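Local coordinates for putative D-tyrosyl-tRNA(Tyr) deacylase 2 (PDB 1TC5), which probably hydrolyses D-tyrosyl-tRNA(Tyr) to D-tyrosine and free tRNA, which would guard the cell against harmful D-tyrosine, at residues V40-L45 / I94-Q99. Numbering follows the deposited sequence.
Sequences VYIAFL and ILIVPQ
Val40 and Ile96, Tyr41 and Val97, and Ile42 and Pro98 pair across two neighbouring parallel strands of the mixed beta-sheet in this DTD-family subunit. Val40 is gripped at both ends of its backbone: its N donates to Leu95 O, and its O accepts from Val97 N at 2.7 Å, nearly straight at 168°. Further along, Ile42 N reaches Val97 O, and Gln99 N closes on Ile42 O (2.9 Å) just past the end of strand 94-98.

On one face, Tyr41 and Gln99 run side by side. Gln99 CG, anti to its own carbonyl carbon (chi1 -70°), sits over the Tyr41 ring as a CH-pi contact, 4.1 Å from the centroid. Val97 CB comes up obliquely to Tyr41 CD1 at 3.8 Å. Tyr41 OH and Gln99 OE1 both bond across the dimer interface, to Gln16 OE1 and Thr189 OG1 of the second subunit.

On the other face the two strands meet through aliphatic side chains. Val40 CG2 meets Ile94 CG2 at 3.9 Å, and Ile42 CG2 touches Ile96 CG2, with Tyr126 of helix 119-136 packed against both Ile42 and Ile96. The chain of Gln99 bends at chi2 (-78°), which sets CD; the amide NE2 then donates to Pro98 O at 3.0 Å.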
loop_
_atom_site.group_PDB
_atom_site.type_symbol
_atom_site.label_atom_id
_atom_site.label_comp_id
_atom_site.label_asym_id
_atom_site.label_seq_id
_atom_site.Cartn_x
_atom_site.Cartn_y
_atom_site.Cartn_z
ATOM N N VAL A 40 -7.229 -3.381 -3.163
ATOM C CA VAL A 40 -7.932 -2.304 -2.482
ATOM C C VAL A 40 -7.736 -2.499 -0.990
ATOM O O VAL A 40 -8.103 -3.552 -0.473
ATOM C CB VAL A 40 -9.455 -2.393 -2.787
ATOM C CG1 VAL A 40 -10.251 -1.323 -2.059
ATOM C CG2 VAL A 40 -9.721 -2.329 -4.292
ATOM N N TYR A 41 -7.148 -1.513 -0.318
ATOM C CA TYR A 41 -7.184 -1.392 1.136
ATOM C C TYR A 41 -8.308 -0.422 1.541
ATOM O O TYR A 41 -8.398 0.667 1.012
ATOM C CB TYR A 41 -5.865 -0.839 1.668
ATOM C CG TYR A 41 -4.605 -1.675 1.547
ATOM C CD1 TYR A 41 -4.618 -2.964 1.067
ATOM C CD2 TYR A 41 -3.366 -1.142 1.940
ATOM C CE1 TYR A 41 -3.429 -3.715 0.961
ATOM C CE2 TYR A 41 -2.195 -1.872 1.848
ATOM C CZ TYR A 41 -2.225 -3.169 1.360
ATOM O OH TYR A 41 -1.060 -3.916 1.258
ATOM N N ILE A 42 -9.146 -0.797 2.509
ATOM C CA ILE A 42 -10.303 0.008 2.835
ATOM C C ILE A 42 -10.487 0.252 4.345
ATOM O O ILE A 42 -10.332 -0.642 5.174
ATOM C CB ILE A 42 -11.588 -0.646 2.202
ATOM C CG1 ILE A 42 -12.821 0.243 2.366
ATOM C CG2 ILE A 42 -11.833 -2.062 2.736
ATOM C CD1 ILE A 42 -13.912 -0.130 1.349
ATOM N N ALA A 43 -10.868 1.476 4.664
ATOM C CA ALA A 43 -11.171 1.895 6.024
ATOM C C ALA A 43 -12.397 2.768 5.975
ATOM O O ALA A 43 -12.593 3.518 5.018
ATOM C CB ALA A 43 -10.041 2.695 6.585
ATOM N N PHE A 44 -13.198 2.665 7.028
ATOM C CA PHE A 44 -14.417 3.402 7.186
ATOM C C PHE A 44 -14.234 4.322 8.377
ATOM O O PHE A 44 -14.054 3.865 9.500
ATOM C CB PHE A 44 -15.630 2.453 7.373
ATOM C CG PHE A 44 -15.819 1.501 6.229
ATOM C CD1 PHE A 44 -16.420 1.916 5.060
ATOM C CD2 PHE A 44 -15.397 0.194 6.320
ATOM C CE1 PHE A 44 -16.579 1.056 3.994
ATOM C CE2 PHE A 44 -15.545 -0.671 5.244
ATOM C CZ PHE A 44 -16.129 -0.235 4.084
ATOM N N LEU A 45 -14.329 5.625 8.103
ATOM C CA LEU A 45 -13.943 6.682 9.023
ATOM C C LEU A 45 -15.130 7.563 9.367
ATOM O O LEU A 45 -16.092 7.630 8.599
ATOM C CB LEU A 45 -12.849 7.536 8.393
ATOM C CG LEU A 45 -11.691 6.691 7.826
ATOM C CD1 LEU A 45 -10.569 7.610 7.329
ATOM C CD2 LEU A 45 -11.173 5.660 8.845
ATOM N N ILE A 94 -10.131 -8.237 -8.416
ATOM C CA ILE A 94 -10.087 -7.250 -7.335
ATOM C C ILE A 94 -9.854 -8.026 -6.041
ATOM O O ILE A 94 -10.521 -9.042 -5.772
ATOM C CB ILE A 94 -11.397 -6.394 -7.282
ATOM C CG1 ILE A 94 -11.617 -5.670 -8.618
ATOM C CG2 ILE A 94 -11.332 -5.356 -6.160
ATOM C CD1 ILE A 94 -13.032 -5.134 -8.793
ATOM N N LEU A 95 -8.880 -7.555 -5.280
ATOM C CA LEU A 95 -8.507 -8.101 -3.990
ATOM C C LEU A 95 -8.704 -7.009 -2.954
ATOM O O LEU A 95 -8.053 -5.995 -3.031
ATOM C CB LEU A 95 -7.033 -8.517 -4.011
ATOM C CG LEU A 95 -6.481 -9.070 -2.699
ATOM C CD1 LEU A 95 -7.282 -10.258 -2.229
ATOM C CD2 LEU A 95 -5.011 -9.463 -2.851
ATOM N N ILE A 96 -9.598 -7.247 -1.998
ATOM C CA ILE A 96 -10.028 -6.241 -1.017
ATOM C C ILE A 96 -9.482 -6.669 0.325
ATOM O O ILE A 96 -9.704 -7.818 0.759
ATOM C CB ILE A 96 -11.591 -6.168 -0.937
ATOM C CG1 ILE A 96 -12.188 -5.862 -2.308
ATOM C CG2 ILE A 96 -12.018 -5.123 0.051
ATOM C CD1 ILE A 96 -13.667 -6.147 -2.418
ATOM N N VAL A 97 -8.763 -5.757 0.966
ATOM C CA VAL A 97 -8.214 -5.979 2.281
ATOM C C VAL A 97 -8.712 -4.899 3.259
ATOM O O VAL A 97 -8.492 -3.701 3.030
ATOM C CB VAL A 97 -6.683 -5.936 2.219
ATOM C CG1 VAL A 97 -6.069 -6.410 3.509
ATOM C CG2 VAL A 97 -6.196 -6.768 1.024
ATOM N N PRO A 98 -9.326 -5.310 4.367
ATOM C CA PRO A 98 -9.733 -4.343 5.378
ATOM C C PRO A 98 -8.476 -3.818 6.066
ATOM O O PRO A 98 -7.651 -4.613 6.525
ATOM C CB PRO A 98 -10.613 -5.164 6.336
ATOM C CG PRO A 98 -10.159 -6.591 6.187
ATOM C CD PRO A 98 -9.619 -6.703 4.781
ATOM N N GLN A 99 -8.321 -2.495 6.078
ATOM C CA GLN A 99 -7.178 -1.838 6.697
ATOM C C GLN A 99 -7.656 -0.589 7.411
ATOM O O GLN A 99 -7.439 0.508 6.936
ATOM C CB GLN A 99 -6.153 -1.479 5.625
ATOM C CG GLN A 99 -5.460 -2.685 5.031
ATOM C CD GLN A 99 -4.388 -3.224 5.954
ATOM O OE1 GLN A 99 -3.289 -2.659 6.003
ATOM N NE2 GLN A 99 -4.711 -4.288 6.720
#